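DTDP-4-dehydrorhamnose reductase, rfbD ortholog (PDB 1VL0) probably catalyses the NAD(P)H-dependent reduction of dTDP-6-deoxy-L-lyxo-4-hexulose to dTDP-L-rhamnose, a step in rhamnose biosynthesis. Local coordinates at residues R26-Q31 and V203-I208; T160-G165 and Y227-E232; K221-W226 and Y260-N265. One frame throughout, in Å; residues are numbered along the deposited sequence.

Contact 1. Residues R26-Q31 and V203-I208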
loop_
_atom_site.group_PDB
_atom_site.type_symbol
_atom_site.label_atom_id
_atom_site.label_comp_id
_atom_site.label_asym_id
_atom_site.label_seq_id
_atom_site.Cartn_x
_atom_site.Cartn_y
_atom_site.Cartn_z
ATOM N N ARG A 26 7.037 -28.837 -7.829
ATOM C CA ARG A 26 7.898 -29.929 -8.308
ATOM C C ARG A 26 9.133 -29.441 -9.050
ATOM O O ARG A 26 10.212 -29.968 -8.848
ATOM C CB ARG A 26 7.126 -30.883 -9.208
ATOM C CG ARG A 26 6.161 -31.745 -8.466
ATOM C CD ARG A 26 5.287 -32.561 -9.373
ATOM N NE ARG A 26 4.460 -33.496 -8.639
ATOM C CZ ARG A 26 4.375 -34.791 -8.873
ATOM N NH1 ARG A 26 5.076 -35.352 -9.837
ATOM N NH2 ARG A 26 3.600 -35.549 -8.113
ATOM N N GLU A 27 8.982 -28.435 -9.905
ATOM C CA GLU A 27 10.111 -27.945 -10.639
ATOM C C GLU A 27 11.151 -27.267 -9.743
ATOM O O GLU A 27 12.366 -27.438 -9.938
ATOM C CB GLU A 27 9.672 -27.077 -11.781
ATOM C CG GLU A 27 10.810 -26.597 -12.685
ATOM C CD GLU A 27 11.631 -27.696 -13.393
ATOM O OE1 GLU A 27 11.157 -28.857 -13.620
ATOM O OE2 GLU A 27 12.793 -27.402 -13.763
ATOM N N ILE A 28 10.691 -26.535 -8.728
ATOM C CA ILE A 28 11.601 -25.876 -7.823
ATOM C C ILE A 28 12.381 -26.921 -7.033
ATOM O O ILE A 28 13.594 -26.802 -6.857
ATOM C CB ILE A 28 10.822 -24.958 -6.902
ATOM C CG1 ILE A 28 10.315 -23.745 -7.702
ATOM C CG2 ILE A 28 11.696 -24.483 -5.747
ATOM C CD1 ILE A 28 9.509 -22.729 -6.917
ATOM N N GLN A 29 11.684 -27.947 -6.559
ATOM C CA GLN A 29 12.376 -29.036 -5.851
ATOM C C GLN A 29 13.474 -29.620 -6.746
ATOM O O GLN A 29 14.588 -29.822 -6.304
ATOM C CB GLN A 29 11.390 -30.124 -5.454
ATOM C CG GLN A 29 10.513 -29.699 -4.354
ATOM C CD GLN A 29 9.593 -30.778 -3.878
ATOM O OE1 GLN A 29 8.400 -30.804 -4.232
ATOM N NE2 GLN A 29 10.123 -31.668 -3.079
ATOM N N LYS A 30 13.143 -29.828 -8.025
ATOM C CA LYS A 30 14.063 -30.415 -8.979
ATOM C C LYS A 30 15.280 -29.517 -9.239
ATOM O O LYS A 30 16.415 -30.002 -9.226
ATOM C CB LYS A 30 13.323 -30.717 -10.266
ATOM C CG LYS A 30 14.149 -31.303 -11.379
ATOM C CD LYS A 30 13.201 -31.856 -12.438
ATOM C CE LYS A 30 13.859 -32.008 -13.794
ATOM N NZ LYS A 30 12.846 -32.524 -14.775
ATOM N N GLN A 31 15.066 -28.217 -9.395
ATOM C CA GLN A 31 16.175 -27.289 -9.601
ATOM C C GLN A 31 17.014 -27.053 -8.342
ATOM O O GLN A 31 18.154 -26.593 -8.431
ATOM C CB GLN A 31 15.667 -25.967 -10.171
ATOM C CG GLN A 31 15.160 -26.071 -11.637
ATOM C CD GLN A 31 14.826 -24.744 -12.258
ATOM O OE1 GLN A 31 15.250 -23.712 -11.749
ATOM N NE2 GLN A 31 14.056 -24.744 -13.357
ATOM N N VAL A 203 13.668 -18.167 -12.632
ATOM C CA VAL A 203 13.495 -16.777 -12.255
ATOM C C VAL A 203 13.264 -16.626 -10.737
ATOM O O VAL A 203 13.911 -15.802 -10.076
ATOM C CB VAL A 203 12.346 -16.137 -13.045
ATOM C CG1 VAL A 203 11.890 -14.848 -12.373
ATOM C CG2 VAL A 203 12.845 -15.855 -14.488
ATOM N N VAL A 204 12.372 -17.449 -10.198
ATOM C CA VAL A 204 12.085 -17.443 -8.777
ATOM C C VAL A 204 13.365 -17.586 -8.019
ATOM O O VAL A 204 13.598 -16.814 -7.082
ATOM C CB VAL A 204 11.110 -18.516 -8.366
ATOM C CG1 VAL A 204 11.108 -18.733 -6.834
ATOM C CG2 VAL A 204 9.735 -18.118 -8.806
ATOM N N LEU A 205 14.187 -18.555 -8.381
ATOM C CA LEU A 205 15.416 -18.808 -7.591
ATOM C C LEU A 205 16.494 -17.757 -7.833
ATOM O O LEU A 205 17.340 -17.513 -6.955
ATOM C CB LEU A 205 15.944 -20.189 -7.893
ATOM C CG LEU A 205 15.002 -21.351 -7.510
ATOM C CD1 LEU A 205 15.516 -22.676 -8.104
ATOM C CD2 LEU A 205 14.823 -21.469 -6.028
ATOM N N LYS A 206 16.497 -17.160 -9.023
ATOM C CA LYS A 206 17.381 -16.026 -9.342
ATOM C C LYS A 206 17.118 -14.781 -8.445
ATOM O O LYS A 206 18.047 -14.217 -7.858
ATOM C CB LYS A 206 17.181 -15.618 -10.812
ATOM C CG LYS A 206 17.984 -14.394 -11.332
ATOM C CD LYS A 206 17.415 -13.919 -12.755
ATOM C CE LYS A 206 18.111 -12.639 -13.364
ATOM N NZ LYS A 206 19.646 -12.776 -13.224
ATOM N N VAL A 207 15.873 -14.318 -8.394
ATOM C CA VAL A 207 15.567 -13.124 -7.607
ATOM C C VAL A 207 15.854 -13.340 -6.127
ATOM O O VAL A 207 16.318 -12.432 -5.458
ATOM C CB VAL A 207 14.161 -12.555 -7.825
ATOM C CG1 VAL A 207 14.004 -12.116 -9.300
ATOM C CG2 VAL A 207 13.068 -13.534 -7.441
ATOM N N ILE A 208 15.558 -14.513 -5.601
ATOM C CA ILE A 208 15.931 -14.827 -4.199
ATOM C C ILE A 208 17.425 -14.695 -3.978
ATOM O O ILE A 208 17.908 -14.141 -2.996
ATOM C CB ILE A 208 15.487 -16.262 -3.810
ATOM C CG1 ILE A 208 13.958 -16.364 -3.764
ATOM C CG2 ILE A 208 16.042 -16.709 -2.481
ATOM C CD1 ILE A 208 13.523 -17.866 -3.631
#
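The flat carboxamide of Gln31 meets Leu205 with its oxygen side: OE1 lies 3.8 Å from Leu205 CD1, and the two side chains cross at a slant. In the plane of the same amide, on its nitrogen side, sits the carboxylate of Glu27, one helical turn back, whose OE2 takes a bond from Gln31 NE2 (3.0 Å, 157°) on its anti lone pair. NE2 also donates to Val198 O at the start of the partner helix, and two bonds on one nitrogen fix the rotation of the group.

The setting is a Rossmann fold, in which helix 23-32 follows the first strand and its dinucleotide-binding loop. It packs beside helix 197-210 on one face of the central sheet, with segment axes 11.1 Å apart at closest and crossing at -59°. Gln31 and Glu27, partly exposed, lie on the outer side, while buried Ile28 and Val204 face the sheet. Ile28 and Val204 both rest on Ile68 of strand 66-69, joining the helices through the sheet as well as directly. Leu205, pointing at helix 23-32, spans both zones, one methyl serving the glutamine and the other the isoleucine. With CD1 anti to CA about the CB-CG1 bond (chi2 180°), the longer branch of Ile28 brings CD1 to within 4.3 Å of Val204 CG1, while its other branch, CG2, stands 4.4 Å from Leu205 CD2.

Contact 2. Residues T160-G165 and Y227-E232; sequences TAWLYG and YDFAVE. With NAI (1,4-dihydronicotinamide adenine dinucleotide), chain D.
Apolar contact across the two segments is made by Phe229, whose ring enters between two aromatic side chains of the 160-165 segment. CD2 on one side of the phenyl ring approaches Trp162 CE3 at 4.1 Å, and CZ at its far end reaches Tyr164 CD2 at 4.0 Å. Trp162 and Phe229 run past one another in opposite senses, whereas Tyr164 crosses Phe229 at a slant. With CG anti to the backbone N (chi1 -171°), Phe229 extends from helix 226-237 toward Trp162 and Tyr164. Phenylalanine fits a site where all three touching residues are buried, since its flat ring can lie against both neighbours and has no polar atom to satisfy. The aromatic group continues outward: Trp162 stacks on Trp226, Tyr164 meets Tyr286, and Phe229 meets Phe170.

Hydrogen bonding serves the cofactor instead. Leu163 N donates to O7N of the nicotinamide carboxamide at 2.9 Å and 174°, an almost straight bond. Leu163, between the two aromatic residues, turns its side chain from the helix toward the cofactor, and its CB lies 3.7 Å from NAI C7N.

Van der Waals contact completes the seat of the dihydropyridine ring. Thr160 O comes within 3.2 Å of NAI C5N, and Ala161 CA is 3.8 Å from NAI C4N, the carbon that gives up hydride in such cofactors; the alanine methyl turns away from the ring toward Asp114 and Thr219. This is the nicotinamide site at the C-terminal end of a parallel strand in an extended short-chain dehydrogenase/reductase.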
loop_
_atom_site.group_PDB
_atom_site.type_symbol
_atom_site.label_atom_id
_atom_site.label_comp_id
_atom_site.label_asym_id
_atom_site.label_seq_id
_atom_site.Cartn_x
_atom_site.Cartn_y
_atom_site.Cartn_z
ATOM N N THR A 160 2.673 -15.038 -13.163
ATOM C CA THR A 160 2.882 -15.866 -14.323
ATOM C C THR A 160 1.558 -16.178 -15.049
ATOM O O THR A 160 0.506 -15.661 -14.669
ATOM C CB THR A 160 3.676 -17.114 -13.975
ATOM O OG1 THR A 160 4.075 -17.765 -15.203
ATOM C CG2 THR A 160 2.856 -18.137 -13.231
ATOM N N ALA A 161 1.627 -16.977 -16.120
ATOM C CA ALA A 161 0.445 -17.240 -16.948
ATOM C C ALA A 161 0.672 -18.459 -17.820
ATOM O O ALA A 161 1.825 -18.804 -18.122
ATOM C CB ALA A 161 0.154 -16.028 -17.858
ATOM N N TRP A 162 -0.436 -19.094 -18.216
ATOM C CA TRP A 162 -0.434 -20.150 -19.245
ATOM C C TRP A 162 0.638 -21.162 -18.895
ATOM O O TRP A 162 1.487 -21.519 -19.714
ATOM C CB TRP A 162 -0.168 -19.548 -20.609
ATOM C CG TRP A 162 -1.246 -18.685 -21.134
ATOM C CD1 TRP A 162 -2.153 -17.923 -20.422
ATOM C CD2 TRP A 162 -1.522 -18.432 -22.512
ATOM N NE1 TRP A 162 -2.970 -17.227 -21.285
ATOM C CE2 TRP A 162 -2.628 -17.544 -22.570
ATOM C CE3 TRP A 162 -0.997 -18.916 -23.707
ATOM C CZ2 TRP A 162 -3.187 -17.127 -23.769
ATOM C CZ3 TRP A 162 -1.526 -18.495 -24.865
ATOM C CH2 TRP A 162 -2.624 -17.609 -24.905
ATOM N N LEU A 163 0.589 -21.645 -17.670
ATOM C CA LEU A 163 1.714 -22.384 -17.115
ATOM C C LEU A 163 1.617 -23.908 -17.303
ATOM O O LEU A 163 0.588 -24.530 -17.007
ATOM C CB LEU A 163 1.822 -22.087 -15.616
ATOM C CG LEU A 163 3.047 -22.614 -14.914
ATOM C CD1 LEU A 163 4.285 -21.908 -15.390
ATOM C CD2 LEU A 163 2.872 -22.486 -13.396
ATOM N N TYR A 164 2.710 -24.518 -17.759
ATOM C CA TYR A 164 2.730 -25.961 -17.965
ATOM C C TYR A 164 3.973 -26.541 -17.328
ATOM O O TYR A 164 5.013 -25.913 -17.236
ATOM C CB TYR A 164 2.620 -26.355 -19.471
ATOM C CG TYR A 164 3.753 -25.804 -20.331
ATOM C CD1 TYR A 164 4.935 -26.486 -20.448
ATOM C CD2 TYR A 164 3.619 -24.613 -20.995
ATOM C CE1 TYR A 164 5.967 -25.995 -21.206
ATOM C CE2 TYR A 164 4.632 -24.112 -21.745
ATOM C CZ TYR A 164 5.792 -24.825 -21.878
ATOM O OH TYR A 164 6.838 -24.313 -22.577
ATOM N N GLY A 165 3.834 -27.774 -16.900
ATOM C CA GLY A 165 4.925 -28.519 -16.270
ATOM C C GLY A 165 4.413 -29.880 -15.821
ATOM O O GLY A 165 3.558 -30.493 -16.477
ATOM N N TYR A 227 -4.938 -20.963 -29.838
ATOM C CA TYR A 227 -4.940 -21.632 -31.133
ATOM C C TYR A 227 -3.481 -21.865 -31.625
ATOM O O TYR A 227 -3.077 -22.976 -31.938
ATOM C CB TYR A 227 -5.800 -20.843 -32.142
ATOM C CG TYR A 227 -5.565 -21.260 -33.583
ATOM C CD1 TYR A 227 -6.152 -22.417 -34.109
ATOM C CD2 TYR A 227 -4.700 -20.525 -34.399
ATOM C CE1 TYR A 227 -5.904 -22.811 -35.412
ATOM C CE2 TYR A 227 -4.443 -20.904 -35.689
ATOM C CZ TYR A 227 -5.049 -22.055 -36.199
ATOM O OH TYR A 227 -4.798 -22.419 -37.491
ATOM N N ASP A 228 -2.669 -20.817 -31.628
ATOM C CA ASP A 228 -1.288 -20.932 -32.050
ATOM C C ASP A 228 -0.525 -21.939 -31.155
ATOM O O ASP A 228 0.346 -22.678 -31.611
ATOM C CB ASP A 228 -0.584 -19.604 -31.926
ATOM C CG ASP A 228 -1.125 -18.522 -32.836
ATOM O OD1 ASP A 228 -1.518 -18.836 -33.980
ATOM O OD2 ASP A 228 -1.167 -17.327 -32.455
ATOM N N PHE A 229 -0.840 -21.924 -29.880
ATOM C CA PHE A 229 -0.210 -22.823 -28.880
ATOM C C PHE A 229 -0.531 -24.275 -29.281
ATOM O O PHE A 229 0.380 -25.105 -29.410
ATOM C CB PHE A 229 -0.754 -22.428 -27.523
ATOM C CG PHE A 229 -0.099 -23.068 -26.330
ATOM C CD1 PHE A 229 1.003 -23.922 -26.419
ATOM C CD2 PHE A 229 -0.600 -22.786 -25.070
ATOM C CE1 PHE A 229 1.576 -24.482 -25.266
ATOM C CE2 PHE A 229 -0.011 -23.346 -23.931
ATOM C CZ PHE A 229 1.062 -24.207 -24.041
ATOM N N ALA A 230 -1.811 -24.549 -29.561
ATOM C CA ALA A 230 -2.271 -25.883 -29.974
ATOM C C ALA A 230 -1.596 -26.331 -31.278
ATOM O O ALA A 230 -1.100 -27.453 -31.383
ATOM C CB ALA A 230 -3.778 -25.895 -30.121
ATOM N N VAL A 231 -1.561 -25.448 -32.268
ATOM C CA VAL A 231 -0.956 -25.752 -33.549
ATOM C C VAL A 231 0.519 -26.132 -33.381
ATOM O O VAL A 231 1.011 -27.072 -34.020
ATOM C CB VAL A 231 -1.127 -24.541 -34.524
ATOM C CG1 VAL A 231 -0.299 -24.720 -35.807
ATOM C CG2 VAL A 231 -2.576 -24.425 -34.906
ATOM N N GLU A 232 1.234 -25.437 -32.511
ATOM C CA GLU A 232 2.632 -25.771 -32.282
ATOM C C GLU A 232 2.763 -27.084 -31.535
ATOM O O GLU A 232 3.642 -27.858 -31.857
ATOM C CB GLU A 232 3.348 -24.645 -31.568
ATOM C CG GLU A 232 4.827 -24.880 -31.257
ATOM C CD GLU A 232 5.740 -24.829 -32.475
ATOM O OE1 GLU A 232 5.273 -24.624 -33.618
ATOM O OE2 GLU A 232 6.952 -24.975 -32.265
HETATM P PA NAI D . -0.949 -26.614 -9.196
HETATM O O1A NAI D . -2.448 -26.547 -9.276
HETATM O O2A NAI D . -0.322 -27.565 -10.185
HETATM O O5B NAI D . -0.584 -26.904 -7.660
HETATM C C5B NAI D . -1.163 -26.064 -6.679
HETATM C C4B NAI D . -1.088 -26.708 -5.301
HETATM O O4B NAI D . -1.986 -26.043 -4.414
HETATM C C3B NAI D . -1.512 -28.173 -5.231
HETATM O O3B NAI D . -0.404 -28.996 -4.917
HETATM C C2B NAI D . -2.570 -28.159 -4.118
HETATM O O2B NAI D . -2.703 -29.371 -3.387
HETATM C C1B NAI D . -2.085 -26.941 -3.325
HETATM N N9A NAI D . -2.919 -26.448 -2.213
HETATM C C8A NAI D . -4.266 -26.225 -2.275
HETATM N N7A NAI D . -4.682 -25.808 -1.062
HETATM C C5A NAI D . -3.638 -25.774 -0.202
HETATM C C6A NAI D . -3.549 -25.423 1.147
HETATM N N6A NAI D . -4.620 -25.055 1.832
HETATM N N1A NAI D . -2.326 -25.479 1.776
HETATM C C2A NAI D . -1.191 -25.872 1.060
HETATM N N3A NAI D . -1.280 -26.247 -0.257
HETATM C C4A NAI D . -2.495 -26.185 -0.906
HETATM O O3 NAI D . -0.379 -25.122 -9.341
HETATM P PN NAI D . 0.618 -24.558 -10.486
HETATM O O1N NAI D . 2.027 -24.799 -10.117
HETATM O O2N NAI D . 0.016 -24.847 -11.806
HETATM O O5D NAI D . 0.485 -22.984 -10.136
HETATM C C5D NAI D . 1.511 -22.367 -9.369
HETATM C C4D NAI D . 1.186 -20.908 -9.183
HETATM O O4D NAI D . 1.055 -20.231 -10.452
HETATM C C3D NAI D . -0.115 -20.691 -8.413
HETATM O O3D NAI D . 0.212 -19.768 -7.413
HETATM C C2D NAI D . -1.102 -20.118 -9.429
HETATM O O2D NAI D . -2.083 -19.203 -8.952
HETATM C C1D NAI D . -0.132 -19.437 -10.400
HETATM N N1N NAI D . -0.642 -19.328 -11.765
HETATM C C2N NAI D . -0.731 -20.465 -12.535
HETATM C C3N NAI D . -1.196 -20.336 -13.843
HETATM C C7N NAI D . -1.644 -21.548 -14.604
HETATM O O7N NAI D . -1.806 -21.413 -15.991
HETATM N N7N NAI D . -1.873 -22.705 -13.970
HETATM C C4N NAI D . -1.551 -19.074 -14.340
HETATM C C5N NAI D . -1.456 -17.931 -13.546
HETATM C C6N NAI D . -0.993 -18.100 -12.245
#

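Contact 3. Residues K221-W226 and Y260-N265; sequences KGICSW and YSVLRN
Ile223 and Val262 make most of this contact, their side chains pointing at one another and crossing at about a right angle. The isoleucine is stretched out, with CG1 anti to the backbone N (chi1 166°), and lays its CG1-CD1 branch against one valine methyl: Val262 CG2 is 3.7 Å from Ile223 CD1 and 3.8 Å from Ile223 CG1. Both residues are beta-branched; the isoleucine adds a longer arm that reaches the valine methyl, and the backbones pass each other at 6.7 Å between Ile223 CA and Val262 CA.

Tyr260 adds a smaller share. Its ring carries Val262 CG2 over one face, 3.7 Å above the plane and displaced toward the rim, so the same methyl is pressed by Ile223 and by the ring. Ile223 CD1 also lies 4.2 Å from Tyr260 CE2.

The contact attaches the 260-265 loop to the margin of the main mixed sheet, where the short strand 224-225 pairs antiparallel with strand 191-196. Val262 packs on Val191 and Thr193 of that strand, and a backbone bond links Cys224 with Gly192.

Gly222 precedes Ile223 with a positive phi (101°), and a side chain there would run into the carbonyl oxygen of Lys221. Its own carbonyl oxygen accepts a bond from Thr193 OG1 and stands 4.3 Å from Val262 CG1. Ile223 is largely exposed, and an unidentified small molecule, probably from the crystallisation liquor, lies close beside its side chain.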
loop_
_atom_site.group_PDB
_atom_site.type_symbol
_atom_site.label_atom_id
_atom_site.label_comp_id
_atom_site.label_asym_id
_atom_site.label_seq_id
_atom_site.Cartn_x
_atom_site.Cartn_y
_atom_site.Cartn_z
ATOM N N LYS A 221 9.262 -15.590 -23.397
ATOM C CA LYS A 221 9.289 -14.512 -24.400
ATOM C C LYS A 221 8.345 -14.797 -25.536
ATOM O O LYS A 221 8.074 -15.961 -25.852
ATOM C CB LYS A 221 10.690 -14.310 -24.944
ATOM C CG LYS A 221 11.728 -13.931 -23.931
ATOM C CD LYS A 221 13.056 -13.750 -24.672
ATOM C CE LYS A 221 14.298 -13.807 -23.830
ATOM N NZ LYS A 221 14.192 -12.946 -22.762
ATOM N N GLY A 222 7.823 -13.738 -26.160
ATOM C CA GLY A 222 6.947 -13.892 -27.294
ATOM C C GLY A 222 5.479 -13.736 -26.950
ATOM O O GLY A 222 5.118 -13.347 -25.840
ATOM N N ILE A 223 4.640 -14.050 -27.931
ATOM C CA ILE A 223 3.191 -13.851 -27.858
ATOM C C ILE A 223 2.485 -14.782 -28.840
ATOM O O ILE A 223 2.937 -14.951 -29.951
ATOM C CB ILE A 223 2.847 -12.373 -28.177
ATOM C CG1 ILE A 223 1.348 -12.194 -28.453
ATOM C CG2 ILE A 223 3.657 -11.884 -29.398
ATOM C CD1 ILE A 223 0.923 -10.768 -28.691
ATOM N N CYS A 224 1.376 -15.385 -28.412
ATOM C CA CYS A 224 0.495 -16.131 -29.298
ATOM C C CYS A 224 -0.906 -16.286 -28.701
ATOM O O CYS A 224 -1.160 -15.895 -27.570
ATOM C CB CYS A 224 1.119 -17.487 -29.611
ATOM S SG CYS A 224 1.197 -18.646 -28.204
ATOM N N SER A 225 -1.826 -16.818 -29.495
ATOM C CA SER A 225 -3.136 -17.230 -29.014
ATOM C C SER A 225 -3.100 -18.683 -28.561
ATOM O O SER A 225 -2.135 -19.405 -28.875
ATOM C CB SER A 225 -4.173 -17.116 -30.134
ATOM O OG SER A 225 -3.911 -18.113 -31.122
ATOM N N TRP A 226 -4.165 -19.135 -27.878
ATOM C CA TRP A 226 -4.308 -20.565 -27.525
ATOM C C TRP A 226 -4.318 -21.453 -28.761
ATOM O O TRP A 226 -3.760 -22.564 -28.723
ATOM C CB TRP A 226 -5.545 -20.858 -26.685
ATOM C CG TRP A 226 -5.518 -20.291 -25.326
ATOM C CD1 TRP A 226 -6.214 -19.190 -24.885
ATOM C CD2 TRP A 226 -4.811 -20.794 -24.185
ATOM N NE1 TRP A 226 -5.961 -18.970 -23.551
ATOM C CE2 TRP A 226 -5.096 -19.932 -23.099
ATOM C CE3 TRP A 226 -3.935 -21.869 -23.977
ATOM C CZ2 TRP A 226 -4.566 -20.128 -21.824
ATOM C CZ3 TRP A 226 -3.391 -22.052 -22.727
ATOM C CH2 TRP A 226 -3.709 -21.185 -21.653
ATOM N N TYR A 260 -6.473 -10.205 -23.852
ATOM C CA TYR A 260 -5.095 -9.909 -24.061
ATOM C C TYR A 260 -4.389 -9.903 -22.697
ATOM O O TYR A 260 -4.579 -8.974 -21.902
ATOM C CB TYR A 260 -4.932 -8.552 -24.734
ATOM C CG TYR A 260 -3.479 -8.249 -25.117
ATOM C CD1 TYR A 260 -2.559 -7.837 -24.155
ATOM C CD2 TYR A 260 -3.038 -8.375 -26.412
ATOM C CE1 TYR A 260 -1.248 -7.571 -24.468
ATOM C CE2 TYR A 260 -1.718 -8.066 -26.752
ATOM C CZ TYR A 260 -0.828 -7.692 -25.773
ATOM O OH TYR A 260 0.477 -7.437 -26.102
ATOM N N SER A 261 -3.579 -10.928 -22.444
ATOM C CA SER A 261 -2.878 -11.050 -21.186
ATOM C C SER A 261 -1.382 -11.282 -21.354
ATOM O O SER A 261 -0.766 -11.993 -20.571
ATOM C CB SER A 261 -3.514 -12.171 -20.357
ATOM O OG SER A 261 -3.740 -13.310 -21.136
ATOM N N VAL A 262 -0.795 -10.631 -22.352
ATOM C CA VAL A 262 0.644 -10.714 -22.552
ATOM C C VAL A 262 1.293 -9.857 -21.471
ATOM O O VAL A 262 1.013 -8.667 -21.391
ATOM C CB VAL A 262 1.073 -10.227 -23.953
ATOM C CG1 VAL A 262 2.594 -10.278 -24.100
ATOM C CG2 VAL A 262 0.443 -11.073 -24.990
ATOM N N LEU A 263 2.141 -10.481 -20.643
ATOM C CA LEU A 263 2.887 -9.760 -19.664
ATOM C C LEU A 263 4.280 -9.481 -20.167
ATOM O O LEU A 263 4.972 -10.381 -20.600
ATOM C CB LEU A 263 3.004 -10.584 -18.387
ATOM C CG LEU A 263 1.692 -11.051 -17.788
ATOM C CD1 LEU A 263 2.012 -11.795 -16.446
ATOM C CD2 LEU A 263 0.754 -9.920 -17.531
ATOM N N ARG A 264 4.713 -8.239 -20.074
ATOM C CA ARG A 264 6.090 -7.931 -20.329
ATOM C C ARG A 264 6.867 -8.233 -19.040
ATOM O O ARG A 264 6.435 -7.853 -17.951
ATOM C CB ARG A 264 6.220 -6.473 -20.688
ATOM C CG ARG A 264 7.580 -6.073 -21.128
ATOM C CD ARG A 264 7.649 -4.688 -21.681
ATOM N NE ARG A 264 9.042 -4.327 -21.949
ATOM C CZ ARG A 264 9.467 -3.150 -22.392
ATOM N NH1 ARG A 264 8.616 -2.203 -22.652
ATOM N NH2 ARG A 264 10.762 -2.928 -22.569
ATOM N N ASN A 265 8.020 -8.876 -19.171
ATOM C CA ASN A 265 8.896 -9.134 -18.066
ATOM C C ASN A 265 9.798 -7.915 -17.871
ATOM O O ASN A 265 11.060 -8.018 -17.872
ATOM C CB ASN A 265 9.780 -10.373 -18.315
ATOM C CG ASN A 265 9.042 -11.719 -18.265
ATOM O OD1 ASN A 265 7.817 -11.833 -18.299
ATOM N ND2 ASN A 265 9.816 -12.752 -18.245
#

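In the fold
From the N terminus, after segment 26-31 the chain runs through 171 residues before 203-208 closes contact 1, the longest loop of the three. Inside that loop, strand 155-164 opens contact 2, which closes only at helix 226-237, so contacts 1 and 2 cross. Contact 3 opens at 221-226, just before contact 2 closes, and ends at 260-265; it crosses contact 2 but follows contact 1 in series. Contact 1 ties two helices flanking the Rossmann sheet, contact 2 joins strand 155-164, which borders the nicotinamide, to a later helix, and contact 3 adds an outer loop. Contacts 2 and 3 touch where strand 224-225 runs into helix 226-237, Trp162 packing against the backbone of Cys224 and Ser225.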